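PDB 3OOS: Alpha/beta hydrolase family protein from Bacillus anthracis, which probably hydrolyses a substrate that is not identified here, as a member of the alpha/beta hydrolase fold family. Local coordinates for residues A[16-21]-A[54-59]; A[27-32]-A[93-98]; A[33-38]-A[190-195]. All coordinates share one frame; numbering follows the deposited sequence.

Overall arrangement
From the N terminus, the chain runs through 16-21, 27-32 and 33-38 before any partner arrives. The partners 54-59, 93-98 and 190-195 then come in the same order. The three contacts therefore cross one another, and none nests inside another. Interaction 1 closes the shortest loop and joins strand 13-20 to strand 51-55 in the main sheet. Interaction 2 closes a longer loop over strand 51-55 and helix 74-87, joining central strands 25-28 and 93-98. Strand 51-55 of interaction 1 is also the sheet neighbour of strand 25-28, so the two contacts touch. Interaction 3 closes the longest loop and ties the segment after strand 25-28 to the helical insertion between strands 116-122 and 224-229.

Interaction 1: residues A[16-21]-A[54-59]; sequences EYFLKG and LVNLKG
The N56 side-chain amide meets the edge of the F18 ring at CE2, near the ring plane. Ring and amide planes stand almost perpendicular, 89° apart. The other flat group beside N56 is the carboxylate of E16. These two side chains lie side by side and point the same way, with their planes 49° apart. The E16 chain is extended, with CG anti to the backbone N (chi1 -177°). Its OE2 is hydrogen-bonded to N62.

The backbones run antiparallel. F18 and L54 form a hydrogen-bonded pair: F18 N donates to L54 O at 2.8 Å, and L54 N returns a bond to F18 O, also at 2.8 Å. Two residues along, N56 N donates to E16 O at 2.9 Å. Between them, Y17 and V55 form a non-hydrogen-bonded pair, where Y17 CA comes to 3.2 Å from L54 O in a CA-H...O contact.

Side chains alternate between the faces. F18 and L54 share one face, where F18 CB lies 4.3 Å from L54 CB. Y17 and V55 share the other, where Y17 CB lies 4.1 Å from V55 CG2. The end of Y17 leads away to I8 and L88, while V55 packs on I84 of helix 74-87. An antiparallel strand 13-20 against the parallel strand 51-55 is characteristic of the N-terminal half of the sheet in the alpha/beta hydrolase fold.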
ATOM      1  N   GLU A  16     -10.706  -1.252 -13.501  1.00  8.42           N
ATOM      2  CA  GLU A  16     -10.731  -2.665 -13.177  1.00  8.31           C
ATOM      3  C   GLU A  16     -10.500  -2.833 -11.677  1.00  8.06           C
ATOM      4  O   GLU A  16      -9.633  -2.173 -11.095  1.00  7.92           O
ATOM      5  CB  GLU A  16      -9.629  -3.383 -13.954  1.00  8.26           C
ATOM      6  CG  GLU A  16      -9.594  -4.892 -13.753  1.00  8.85           C
ATOM      7  CD  GLU A  16      -8.469  -5.544 -14.531  1.00  9.30           C
ATOM      8  OE1 GLU A  16      -7.315  -5.069 -14.428  1.00  9.57           O
ATOM      9  OE2 GLU A  16      -8.741  -6.530 -15.248  1.00 10.19           O
ATOM     10  N   TYR A  17     -11.284  -3.702 -11.048  1.00  7.86           N
ATOM     11  CA  TYR A  17     -11.049  -4.052  -9.645  1.00  7.74           C
ATOM     12  C   TYR A  17     -11.484  -5.485  -9.382  1.00  7.82           C
ATOM     13  O   TYR A  17     -12.258  -6.070 -10.148  1.00  7.87           O
ATOM     14  CB  TYR A  17     -11.768  -3.086  -8.685  1.00  7.78           C
ATOM     15  CG  TYR A  17     -13.270  -3.247  -8.696  1.00  7.59           C
ATOM     16  CD1 TYR A  17     -13.909  -4.140  -7.823  1.00  7.38           C
ATOM     17  CD2 TYR A  17     -14.054  -2.528  -9.592  1.00  8.61           C
ATOM     18  CE1 TYR A  17     -15.292  -4.301  -7.852  1.00  8.29           C
ATOM     19  CE2 TYR A  17     -15.429  -2.684  -9.625  1.00  8.88           C
ATOM     20  CZ  TYR A  17     -16.042  -3.565  -8.755  1.00  8.45           C
ATOM     21  OH  TYR A  17     -17.405  -3.717  -8.806  1.00  8.83           O
ATOM     22  N   PHE A  18     -10.995  -6.036  -8.280  1.00  7.74           N
ATOM     23  CA  PHE A  18     -11.278  -7.416  -7.930  1.00  8.13           C
ATOM     24  C   PHE A  18     -12.009  -7.459  -6.605  1.00  8.23           C
ATOM     25  O   PHE A  18     -11.651  -6.737  -5.671  1.00  8.87           O
ATOM     26  CB  PHE A  18      -9.972  -8.222  -7.918  1.00  7.97           C
ATOM     27  CG  PHE A  18      -9.197  -8.092  -9.199  1.00  8.28           C
ATOM     28  CD1 PHE A  18      -9.438  -8.960 -10.261  1.00  8.10           C
ATOM     29  CD2 PHE A  18      -8.276  -7.058  -9.370  1.00  8.60           C
ATOM     30  CE1 PHE A  18      -8.754  -8.823 -11.470  1.00  8.30           C
ATOM     31  CE2 PHE A  18      -7.582  -6.909 -10.575  1.00  8.69           C
ATOM     32  CZ  PHE A  18      -7.826  -7.792 -11.627  1.00  8.69           C
ATOM     33  N   LEU A  19     -13.051  -8.286  -6.542  1.00  8.43           N
ATOM     34  CA  LEU A  19     -13.858  -8.420  -5.332  1.00  8.47           C
ATOM     35  C   LEU A  19     -13.701  -9.796  -4.700  1.00  8.75           C
ATOM     36  O   LEU A  19     -13.750 -10.818  -5.389  1.00  8.84           O
ATOM     37  CB  LEU A  19     -15.341  -8.163  -5.632  1.00  8.76           C
ATOM     38  CG  LEU A  19     -16.301  -8.331  -4.441  1.00  8.89           C
ATOM     39  CD1 LEU A  19     -16.095  -7.228  -3.398  1.00 10.16           C
ATOM     40  CD2 LEU A  19     -17.746  -8.358  -4.902  1.00 10.20           C
ATOM     41  N   LYS A  20     -13.515  -9.810  -3.383  1.00  8.89           N
ATOM     42  CA  LYS A  20     -13.555 -11.049  -2.606  1.00  9.44           C
ATOM     43  C   LYS A  20     -13.993 -10.750  -1.182  1.00  9.96           C
ATOM     44  O   LYS A  20     -13.544  -9.775  -0.576  1.00  9.78           O
ATOM     45  CB  LYS A  20     -12.192 -11.753  -2.608  1.00  9.40           C
ATOM     46  CG  LYS A  20     -12.173 -13.093  -1.876  1.00  9.90           C
ATOM     47  CD  LYS A  20     -10.807 -13.748  -1.971  1.00 10.71           C
ATOM     48  CE  LYS A  20     -10.696 -14.949  -1.040  1.00 10.89           C
ATOM     49  NZ  LYS A  20      -9.379 -15.631  -1.164  1.00 12.57           N
ATOM     50  N   GLY A  21     -14.890 -11.582  -0.663  1.00 10.66           N
ATOM     51  CA  GLY A  21     -15.269 -11.513   0.741  1.00 11.80           C
ATOM     52  C   GLY A  21     -16.662 -10.978   0.994  1.00 12.83           C
ATOM     53  O   GLY A  21     -17.245 -10.293   0.150  1.00 12.81           O
ATOM     54  N   LEU A  54     -10.293  -4.650  -4.420  1.00  7.68           N
ATOM     55  CA  LEU A  54      -8.883  -4.498  -4.771  1.00  7.52           C
ATOM     56  C   LEU A  54      -8.790  -3.770  -6.109  1.00  7.41           C
ATOM     57  O   LEU A  54      -9.054  -4.355  -7.159  1.00  7.63           O
ATOM     58  CB  LEU A  54      -8.204  -5.872  -4.836  1.00  7.40           C
ATOM     59  CG  LEU A  54      -6.710  -5.944  -5.175  1.00  7.05           C
ATOM     60  CD1 LEU A  54      -5.865  -5.268  -4.102  1.00  8.43           C
ATOM     61  CD2 LEU A  54      -6.288  -7.401  -5.358  1.00  7.86           C
ATOM     62  N   VAL A  55      -8.423  -2.491  -6.055  1.00  7.37           N
ATOM     63  CA  VAL A  55      -8.543  -1.592  -7.206  1.00  7.50           C
ATOM     64  C   VAL A  55      -7.258  -1.437  -8.023  1.00  7.54           C
ATOM     65  O   VAL A  55      -6.172  -1.230  -7.476  1.00  7.71           O
ATOM     66  CB  VAL A  55      -9.044  -0.191  -6.761  1.00  7.40           C
ATOM     67  CG1 VAL A  55      -9.187   0.760  -7.955  1.00  7.43           C
ATOM     68  CG2 VAL A  55     -10.366  -0.312  -6.015  1.00  7.82           C
ATOM     69  N   ASN A  56      -7.407  -1.547  -9.342  1.00  7.72           N
ATOM     70  CA  ASN A  56      -6.380  -1.108 -10.282  1.00  7.73           C
ATOM     71  C   ASN A  56      -6.583   0.371 -10.611  1.00  7.89           C
ATOM     72  O   ASN A  56      -7.610   0.759 -11.178  1.00  8.04           O
ATOM     73  CB  ASN A  56      -6.398  -1.965 -11.561  1.00  7.92           C
ATOM     74  CG  ASN A  56      -5.517  -3.207 -11.458  1.00  8.21           C
ATOM     75  OD1 ASN A  56      -5.726  -4.199 -12.170  1.00 10.35           O
ATOM     76  ND2 ASN A  56      -4.524  -3.155 -10.585  1.00  6.85           N
ATOM     77  N   LEU A  57      -5.612   1.197 -10.230  1.00  7.97           N
ATOM     78  CA  LEU A  57      -5.705   2.640 -10.441  1.00  8.48           C
ATOM     79  C   LEU A  57      -5.476   3.004 -11.907  1.00  8.65           C
ATOM     80  O   LEU A  57      -5.213   2.131 -12.736  1.00  8.70           O
ATOM     81  CB  LEU A  57      -4.712   3.377  -9.538  1.00  8.36           C
ATOM     82  CG  LEU A  57      -4.934   3.214  -8.032  1.00  8.86           C
ATOM     83  CD1 LEU A  57      -3.822   3.904  -7.262  1.00  9.85           C
ATOM     84  CD2 LEU A  57      -6.304   3.742  -7.617  1.00 10.02           C
ATOM     85  N   LYS A  58      -5.606   4.292 -12.223  1.00  9.31           N
ATOM     86  CA  LYS A  58      -5.284   4.800 -13.557  1.00 10.03           C
ATOM     87  C   LYS A  58      -3.887   4.314 -13.943  1.00  9.88           C
ATOM     88  O   LYS A  58      -2.950   4.413 -13.149  1.00  9.87           O
ATOM     89  CB  LYS A  58      -5.346   6.333 -13.557  1.00 10.64           C
ATOM     90  CG  LYS A  58      -5.419   7.008 -14.933  1.00 12.83           C
ATOM     91  CD  LYS A  58      -6.820   6.920 -15.570  1.00 15.77           C
ATOM     92  CE  LYS A  58      -7.886   7.711 -14.818  1.00 17.27           C
ATOM     93  NZ  LYS A  58      -7.726   9.183 -14.966  1.00 19.15           N
ATOM     94  N   GLY A  59      -3.765   3.759 -15.144  1.00  9.84           N
ATOM     95  CA  GLY A  59      -2.485   3.250 -15.638  1.00  9.90           C
ATOM     96  C   GLY A  59      -2.134   1.835 -15.197  1.00  9.82           C
ATOM     97  O   GLY A  59      -1.040   1.348 -15.489  1.00 10.01           O
TER

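Interaction 2: residues A[27-32]-A[93-98]. With SO4 (sulfate ion), chain B.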
ATOM      1  N   CYS A  27     -11.923  -0.817   0.645  1.00  8.06           N
ATOM      2  CA  CYS A  27     -11.112  -0.548  -0.533  1.00  8.10           C
ATOM      3  C   CYS A  27      -9.642  -0.799  -0.211  1.00  8.03           C
ATOM      4  O   CYS A  27      -9.136  -0.344   0.818  1.00  8.09           O
ATOM      5  CB  CYS A  27     -11.317   0.899  -0.996  1.00  8.19           C
ATOM      6  SG  CYS A  27     -10.363   1.373  -2.446  0.90  8.38           S
ATOM      7  N   VAL A  28      -8.969  -1.544  -1.083  1.00  7.94           N
ATOM      8  CA  VAL A  28      -7.532  -1.784  -0.962  1.00  8.14           C
ATOM      9  C   VAL A  28      -6.870  -1.458  -2.290  1.00  8.34           C
ATOM     10  O   VAL A  28      -7.322  -1.905  -3.341  1.00  8.59           O
ATOM     11  CB  VAL A  28      -7.203  -3.257  -0.593  1.00  8.02           C
ATOM     12  CG1 VAL A  28      -5.686  -3.508  -0.643  1.00  8.55           C
ATOM     13  CG2 VAL A  28      -7.766  -3.613   0.778  1.00  8.11           C
ATOM     14  N   THR A  29      -5.804  -0.672  -2.238  1.00  8.66           N
ATOM     15  CA  THR A  29      -4.979  -0.449  -3.420  1.00  9.14           C
ATOM     16  C   THR A  29      -3.569  -0.056  -2.998  1.00  9.54           C
ATOM     17  O   THR A  29      -3.267  -0.000  -1.804  1.00  9.80           O
ATOM     18  CB  THR A  29      -5.627   0.571  -4.416  1.00  9.18           C
ATOM     19  OG1 THR A  29      -4.999   0.462  -5.700  1.00  9.55           O
ATOM     20  CG2 THR A  29      -5.526   2.003  -3.910  1.00  9.50           C
ATOM     21  N   HIS A  30      -2.713   0.184  -3.981  1.00 10.11           N
ATOM     22  CA  HIS A  30      -1.348   0.607  -3.740  1.00 10.57           C
ATOM     23  C   HIS A  30      -1.063   1.770  -4.677  1.00 10.73           C
ATOM     24  O   HIS A  30      -1.761   1.949  -5.668  1.00 11.29           O
ATOM     25  CB  HIS A  30      -0.384  -0.547  -4.006  1.00 10.63           C
ATOM     26  CG  HIS A  30       1.028  -0.245  -3.627  1.00 10.43           C
ATOM     27  ND1 HIS A  30       1.968   0.180  -4.540  1.00 11.01           N
ATOM     28  CD2 HIS A  30       1.655  -0.282  -2.429  1.00 10.63           C
ATOM     29  CE1 HIS A  30       3.118   0.382  -3.921  1.00 10.77           C
ATOM     30  NE2 HIS A  30       2.954   0.107  -2.638  1.00  9.88           N
ATOM     31  N   LEU A  31      -0.045   2.560  -4.362  1.00 10.78           N
ATOM     32  CA  LEU A  31       0.236   3.767  -5.133  1.00 10.87           C
ATOM     33  C   LEU A  31       0.825   3.506  -6.522  1.00 10.74           C
ATOM     34  O   LEU A  31       0.653   4.323  -7.429  1.00 11.18           O
ATOM     35  CB  LEU A  31       1.143   4.709  -4.338  1.00 11.02           C
ATOM     36  CG  LEU A  31       1.231   6.149  -4.840  1.00 11.36           C
ATOM     37  CD1 LEU A  31      -0.153   6.792  -4.916  1.00 11.68           C
ATOM     38  CD2 LEU A  31       2.147   6.939  -3.934  1.00 11.81           C
ATOM     39  N   TYR A  32       1.518   2.383  -6.694  1.00 10.48           N
ATOM     40  CA  TYR A  32       2.153   2.091  -7.983  1.00 10.40           C
ATOM     41  C   TYR A  32       2.278   0.601  -8.287  1.00 10.32           C
ATOM     42  O   TYR A  32       3.349   0.116  -8.650  1.00 10.21           O
ATOM     43  CB  TYR A  32       3.510   2.812  -8.122  1.00 10.66           C
ATOM     44  CG  TYR A  32       4.380   2.822  -6.884  1.00 11.18           C
ATOM     45  CD1 TYR A  32       5.127   1.700  -6.521  1.00 11.40           C
ATOM     46  CD2 TYR A  32       4.480   3.966  -6.092  1.00 11.90           C
ATOM     47  CE1 TYR A  32       5.934   1.712  -5.390  1.00 12.80           C
ATOM     48  CE2 TYR A  32       5.291   3.989  -4.959  1.00 13.06           C
ATOM     49  CZ  TYR A  32       6.011   2.857  -4.614  1.00 12.96           C
ATOM     50  OH  TYR A  32       6.812   2.868  -3.492  1.00 14.85           O
ATOM     51  N   TRP A  93     -16.893   3.575   3.038  1.00 10.07           N
ATOM     52  CA  TRP A  93     -16.131   2.326   3.100  1.00  9.49           C
ATOM     53  C   TRP A  93     -14.804   2.515   3.825  1.00  9.24           C
ATOM     54  O   TRP A  93     -14.387   3.646   4.093  1.00  9.11           O
ATOM     55  CB  TRP A  93     -15.936   1.684   1.711  1.00  9.48           C
ATOM     56  CG  TRP A  93     -15.191   2.487   0.655  1.00  9.06           C
ATOM     57  CD1 TRP A  93     -14.594   3.717   0.791  1.00  8.64           C
ATOM     58  CD2 TRP A  93     -14.941   2.069  -0.693  1.00  8.76           C
ATOM     59  NE1 TRP A  93     -14.009   4.090  -0.399  1.00  8.13           N
ATOM     60  CE2 TRP A  93     -14.206   3.097  -1.324  1.00  8.60           C
ATOM     61  CE3 TRP A  93     -15.275   0.924  -1.432  1.00  9.02           C
ATOM     62  CZ2 TRP A  93     -13.801   3.016  -2.662  1.00  8.41           C
ATOM     63  CZ3 TRP A  93     -14.873   0.843  -2.761  1.00  8.97           C
ATOM     64  CH2 TRP A  93     -14.144   1.882  -3.361  1.00  8.94           C
ATOM     65  N   GLY A  94     -14.154   1.407   4.162  1.00  9.00           N
ATOM     66  CA  GLY A  94     -12.831   1.472   4.771  1.00  8.66           C
ATOM     67  C   GLY A  94     -11.781   1.571   3.683  1.00  8.34           C
ATOM     68  O   GLY A  94     -12.043   1.239   2.524  1.00  8.25           O
ATOM     69  N   PHE A  95     -10.599   2.055   4.046  1.00  8.02           N
ATOM     70  CA  PHE A  95      -9.462   1.986   3.144  1.00  7.96           C
ATOM     71  C   PHE A  95      -8.256   1.398   3.855  1.00  8.07           C
ATOM     72  O   PHE A  95      -7.898   1.838   4.943  1.00  8.35           O
ATOM     73  CB  PHE A  95      -9.098   3.349   2.542  1.00  7.90           C
ATOM     74  CG  PHE A  95      -8.005   3.261   1.510  1.00  8.13           C
ATOM     75  CD1 PHE A  95      -8.313   3.068   0.169  1.00  8.35           C
ATOM     76  CD2 PHE A  95      -6.664   3.301   1.889  1.00  8.53           C
ATOM     77  CE1 PHE A  95      -7.298   2.956  -0.789  1.00  8.79           C
ATOM     78  CE2 PHE A  95      -5.643   3.185   0.941  1.00  8.60           C
ATOM     79  CZ  PHE A  95      -5.963   3.012  -0.400  1.00  8.83           C
ATOM     80  N   ALA A  96      -7.632   0.413   3.215  1.00  7.97           N
ATOM     81  CA  ALA A  96      -6.438  -0.227   3.744  1.00  7.97           C
ATOM     82  C   ALA A  96      -5.304  -0.164   2.728  1.00  7.99           C
ATOM     83  O   ALA A  96      -5.485  -0.486   1.551  1.00  8.48           O
ATOM     84  CB  ALA A  96      -6.735  -1.676   4.129  1.00  7.72           C
ATOM     85  N   GLY A  97      -4.135   0.258   3.193  1.00  7.93           N
ATOM     86  CA  GLY A  97      -2.957   0.344   2.339  1.00  8.00           C
ATOM     87  C   GLY A  97      -1.679   0.050   3.097  1.00  8.05           C
ATOM     88  O   GLY A  97      -1.578   0.316   4.301  1.00  8.29           O
ATOM     89  N   HIS A  98      -0.702  -0.492   2.376  1.00  8.17           N
ATOM     90  CA  HIS A  98       0.598  -0.843   2.940  1.00  8.03           C
ATOM     91  C   HIS A  98       1.723  -0.093   2.236  1.00  7.98           C
ATOM     92  O   HIS A  98       1.754  -0.013   1.002  1.00  8.01           O
ATOM     93  CB  HIS A  98       0.833  -2.353   2.839  1.00  8.17           C
ATOM     94  CG  HIS A  98       2.088  -2.808   3.514  1.00  8.47           C
ATOM     95  ND1 HIS A  98       2.201  -2.893   4.885  1.00  8.69           N
ATOM     96  CD2 HIS A  98       3.287  -3.185   3.013  1.00  9.14           C
ATOM     97  CE1 HIS A  98       3.416  -3.307   5.199  1.00  9.47           C
ATOM     98  NE2 HIS A  98       4.096  -3.489   4.081  1.00  9.61           N
TER
HETATM   99  S   SO4 B 278       6.330  -0.190  -1.611  0.80 18.93           S
HETATM  100  O1  SO4 B 278       7.270   0.419  -2.546  0.80 20.01           O
HETATM  101  O2  SO4 B 278       7.040  -0.578  -0.400  0.80 18.57           O
HETATM  102  O3  SO4 B 278       5.270   0.763  -1.306  0.80 16.84           O
HETATM  103  O4  SO4 B 278       5.744  -1.377  -2.233  0.80 19.88           O
HETATM  104  O   HOH W   1      -1.271  -1.274  -0.400  1.00 15.36           O
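C27 and F95 form a parallel bridge at the centre of the alpha/beta hydrolase sheet, where strand 93-98 runs into a probable nucleophile elbow (G97, S99, G101). C27 N donates to G94 O at 2.8 Å, and A96 N donates to C27 O at 2.9 Å.

C27 CB sits over the centre of one face of the W93 six-membered ring, 3.5 Å from its centroid, in a CH-pi contact. C27 SG is anti to the backbone N (chi1 180°). It reaches the edge of the F95 ring, 3.7 Å from CD1. T29 CG2 meets the same ring at its edge, in plane. The strands then diverge: T29 N and A96 O are buried without a partner, and a water bridges T29 O to H98 N.

Beyond it, H30 NE2 donates to sulfate O3 at 2.8 Å and Y32 OH to sulfate O1 at 2.7 Å. S99 OG and A100 N also bind this ion, which probably marks the active-site pocket.

Strand 51-55 flanks strand 25-28, with V55 O bonded to T29 OG1. Helix 74-87 packs on C27 and F95 through L81, and helix 100-112 touches T29 and F95.

Interaction 3: residues A[33-38]-A[190-195]; sequences SEYNDN and PNSGKT
S192 OG takes the backbone N-H of N36 in a 2.9 Å hydrogen bond, nearly straight at 166°. The S192 side chain points toward 33-38, with OG between its own backbone N and carbonyl carbon (chi1 70°). The hydroxyl is gripped a second time, by the carbonyl of G39. S192 thus ties down both N36 and G39. Between them N36 OD1 accepts from N38 N at 2.9 Å, an Asx turn.

Toward the other end the segments pair as short antiparallel strands. E34 N donates to K194 O at 2.9 Å. The return bond, K194 N to E34 O, is weak, bent to 133°. G193 and K194 both face E34 here, a classic beta bulge. Two waters join the strands at T195: one links S33 OG to T195 OG1, the other E34 OE2 to T195 O. A third joins N36 ND2 to N191 O at the loop end.

Packing is thinner. S192 CB lies 3.3 Å from N36 OD1. S192 OG also lies at the edge of the Y35 ring, in its plane, 3.7 Å from Y35 CD1. E34 OE1 is held by G61 N. At the exposed end, P190 CB touches N38 O at 3.6 Å.

The two-stranded sheet stands apart from the main sheet. Segment 190-195 links helices 180-186 and 197-207, while Y35 packs on F18 of strand 13-20 and on N56.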
ATOM      1  N   SER A  33       1.166  -0.113  -8.148  1.00 10.23           N
ATOM      2  CA  SER A  33       1.119  -1.549  -8.425  1.00 10.71           C
ATOM      3  C   SER A  33      -0.117  -1.911  -9.229  1.00 10.56           C
ATOM      4  O   SER A  33      -1.160  -1.268  -9.107  1.00 11.03           O
ATOM      5  CB  SER A  33       1.107  -2.356  -7.124  1.00 10.80           C
ATOM      6  OG  SER A  33       2.241  -2.081  -6.334  1.00 12.41           O
ATOM      7  N   GLU A  34      -0.001  -2.953 -10.046  1.00 10.40           N
ATOM      8  CA  GLU A  34      -1.161  -3.477 -10.758  1.00 10.51           C
ATOM      9  C   GLU A  34      -1.442  -4.922 -10.376  1.00 10.37           C
ATOM     10  O   GLU A  34      -0.525  -5.723 -10.226  1.00 10.52           O
ATOM     11  CB  GLU A  34      -1.016  -3.316 -12.275  1.00 10.58           C
ATOM     12  CG  GLU A  34       0.187  -4.018 -12.898  1.00 11.29           C
ATOM     13  CD  GLU A  34       0.384  -3.667 -14.363  1.00 12.68           C
ATOM     14  OE1 GLU A  34      -0.480  -2.985 -14.956  1.00 12.99           O
ATOM     15  OE2 GLU A  34       1.412  -4.081 -14.928  1.00 14.06           O
ATOM     16  N   TYR A  35      -2.723  -5.232 -10.217  1.00 10.22           N
ATOM     17  CA  TYR A  35      -3.174  -6.521  -9.721  1.00 10.27           C
ATOM     18  C   TYR A  35      -3.878  -7.340 -10.799  1.00 10.28           C
ATOM     19  O   TYR A  35      -4.287  -6.813 -11.834  1.00 10.29           O
ATOM     20  CB  TYR A  35      -4.141  -6.312  -8.551  1.00 10.18           C
ATOM     21  CG  TYR A  35      -3.599  -5.460  -7.426  1.00 10.54           C
ATOM     22  CD1 TYR A  35      -2.675  -5.978  -6.519  1.00 11.14           C
ATOM     23  CD2 TYR A  35      -4.023  -4.142  -7.257  1.00 10.55           C
ATOM     24  CE1 TYR A  35      -2.179  -5.204  -5.478  1.00 12.00           C
ATOM     25  CE2 TYR A  35      -3.534  -3.357  -6.216  1.00 12.05           C
ATOM     26  CZ  TYR A  35      -2.613  -3.897  -5.332  1.00 12.14           C
ATOM     27  OH  TYR A  35      -2.126  -3.136  -4.294  1.00 13.96           O
ATOM     28  N   ASN A  36      -4.005  -8.637 -10.542  1.00 10.52           N
ATOM     29  CA  ASN A  36      -4.825  -9.523 -11.362  1.00 10.94           C
ATOM     30  C   ASN A  36      -5.685 -10.398 -10.449  1.00 11.08           C
ATOM     31  O   ASN A  36      -5.673 -10.210  -9.232  1.00 10.84           O
ATOM     32  CB  ASN A  36      -3.959 -10.347 -12.324  1.00 11.15           C
ATOM     33  CG  ASN A  36      -2.944 -11.220 -11.609  1.00 11.69           C
ATOM     34  OD1 ASN A  36      -3.268 -11.897 -10.636  1.00 12.01           O
ATOM     35  ND2 ASN A  36      -1.708 -11.220 -12.105  1.00 12.74           N
ATOM     36  N   ASP A  37      -6.421 -11.348 -11.022  1.00 11.58           N
ATOM     37  CA  ASP A  37      -7.391 -12.120 -10.238  1.00 12.01           C
ATOM     38  C   ASP A  37      -6.796 -13.152  -9.266  1.00 12.08           C
ATOM     39  O   ASP A  37      -7.539 -13.862  -8.587  1.00 12.01           O
ATOM     40  CB  ASP A  37      -8.484 -12.730 -11.133  1.00 12.47           C
ATOM     41  CG  ASP A  37      -7.968 -13.816 -12.066  1.00 13.66           C
ATOM     42  OD1 ASP A  37      -6.782 -14.201 -11.991  1.00 14.73           O
ATOM     43  OD2 ASP A  37      -8.777 -14.301 -12.883  1.00 16.24           O
ATOM     44  N   ASN A  38      -5.467 -13.221  -9.186  1.00 12.12           N
ATOM     45  CA  ASN A  38      -4.815 -13.951  -8.096  1.00 12.39           C
ATOM     46  C   ASN A  38      -5.007 -13.231  -6.767  1.00 12.02           C
ATOM     47  O   ASN A  38      -4.800 -13.812  -5.702  1.00 11.98           O
ATOM     48  CB  ASN A  38      -3.319 -14.128  -8.362  1.00 12.93           C
ATOM     49  CG  ASN A  38      -3.041 -15.107  -9.484  1.00 14.83           C
ATOM     50  OD1 ASN A  38      -2.415 -14.758 -10.483  1.00 18.76           O
ATOM     51  ND2 ASN A  38      -3.513 -16.336  -9.330  1.00 16.19           N
ATOM     52  N   PRO A 190      -1.163 -17.326  -3.622  1.00 14.61           N
ATOM     53  CA  PRO A 190      -1.518 -16.537  -4.802  1.00 14.21           C
ATOM     54  C   PRO A 190      -1.249 -15.055  -4.546  1.00 13.47           C
ATOM     55  O   PRO A 190      -1.527 -14.554  -3.457  1.00 13.20           O
ATOM     56  CB  PRO A 190      -3.018 -16.796  -4.970  1.00 14.32           C
ATOM     57  CG  PRO A 190      -3.491 -17.251  -3.636  1.00 14.98           C
ATOM     58  CD  PRO A 190      -2.340 -17.973  -3.011  1.00 14.66           C
ATOM     59  N   ASN A 191      -0.693 -14.372  -5.539  1.00 12.95           N
ATOM     60  CA  ASN A 191      -0.316 -12.976  -5.377  1.00 12.63           C
ATOM     61  C   ASN A 191      -0.235 -12.253  -6.706  1.00 12.40           C
ATOM     62  O   ASN A 191      -0.000 -12.866  -7.751  1.00 12.70           O
ATOM     63  CB  ASN A 191       1.029 -12.865  -4.645  1.00 12.61           C
ATOM     64  CG  ASN A 191       1.216 -11.522  -3.944  1.00 12.70           C
ATOM     65  OD1 ASN A 191       0.250 -10.826  -3.628  1.00 12.15           O
ATOM     66  ND2 ASN A 191       2.469 -11.167  -3.683  1.00 14.42           N
ATOM     67  N   SER A 192      -0.454 -10.944  -6.646  1.00 12.28           N
ATOM     68  CA  SER A 192      -0.201 -10.038  -7.754  1.00 12.31           C
ATOM     69  C   SER A 192       0.119  -8.661  -7.179  1.00 12.45           C
ATOM     70  O   SER A 192      -0.074  -8.418  -5.982  1.00 12.22           O
ATOM     71  CB  SER A 192      -1.405  -9.974  -8.702  1.00 12.14           C
ATOM     72  OG  SER A 192      -2.507  -9.307  -8.107  1.00 11.60           O
ATOM     73  N   GLY A 193       0.615  -7.765  -8.028  1.00 12.85           N
ATOM     74  CA  GLY A 193       0.969  -6.416  -7.603  1.00 13.37           C
ATOM     75  C   GLY A 193       2.299  -5.981  -8.184  1.00 13.85           C
ATOM     76  O   GLY A 193       3.200  -5.581  -7.442  1.00 14.93           O
ATOM     77  N   LYS A 194       2.402  -6.070  -9.510  1.00 13.90           N
ATOM     78  CA  LYS A 194       3.610  -5.693 -10.240  0.50 13.89           C
ATOM     79  C   LYS A 194       3.763  -4.175 -10.262  1.00 13.48           C
ATOM     80  O   LYS A 194       2.789  -3.448 -10.442  1.00 13.25           O
ATOM     81  CB  LYS A 194       3.550  -6.234 -11.671  0.50 14.25           C
ATOM     82  CG  LYS A 194       4.884  -6.719 -12.223  0.50 15.33           C
ATOM     83  CD  LYS A 194       4.681  -7.561 -13.476  0.50 16.65           C
ATOM     84  CE  LYS A 194       4.380  -6.695 -14.690  0.50 17.26           C
ATOM     85  NZ  LYS A 194       5.587  -5.954 -15.150  0.50 17.67           N
ATOM     86  N   THR A 195       4.993  -3.705 -10.075  1.00 13.02           N
ATOM     87  CA  THR A 195       5.274  -2.270 -10.081  1.00 12.57           C
ATOM     88  C   THR A 195       4.876  -1.646 -11.418  1.00 12.23           C
ATOM     89  O   THR A 195       5.196  -2.185 -12.480  1.00 12.43           O
ATOM     90  CB  THR A 195       6.758  -1.994  -9.804  1.00 12.72           C
ATOM     91  OG1 THR A 195       7.119  -2.591  -8.557  1.00 13.53           O
ATOM     92  CG2 THR A 195       7.024  -0.495  -9.724  1.00 13.29           C
TER
HETATM   93  O   HOH W   2       4.989  -2.486  -6.571  1.00 31.61           O
HETATM   94  O   HOH W   3       3.858  -2.884 -14.807  1.00 22.34           O
HETATM   95  O   HOH W   4       0.361 -12.709 -10.458  1.00 21.28           O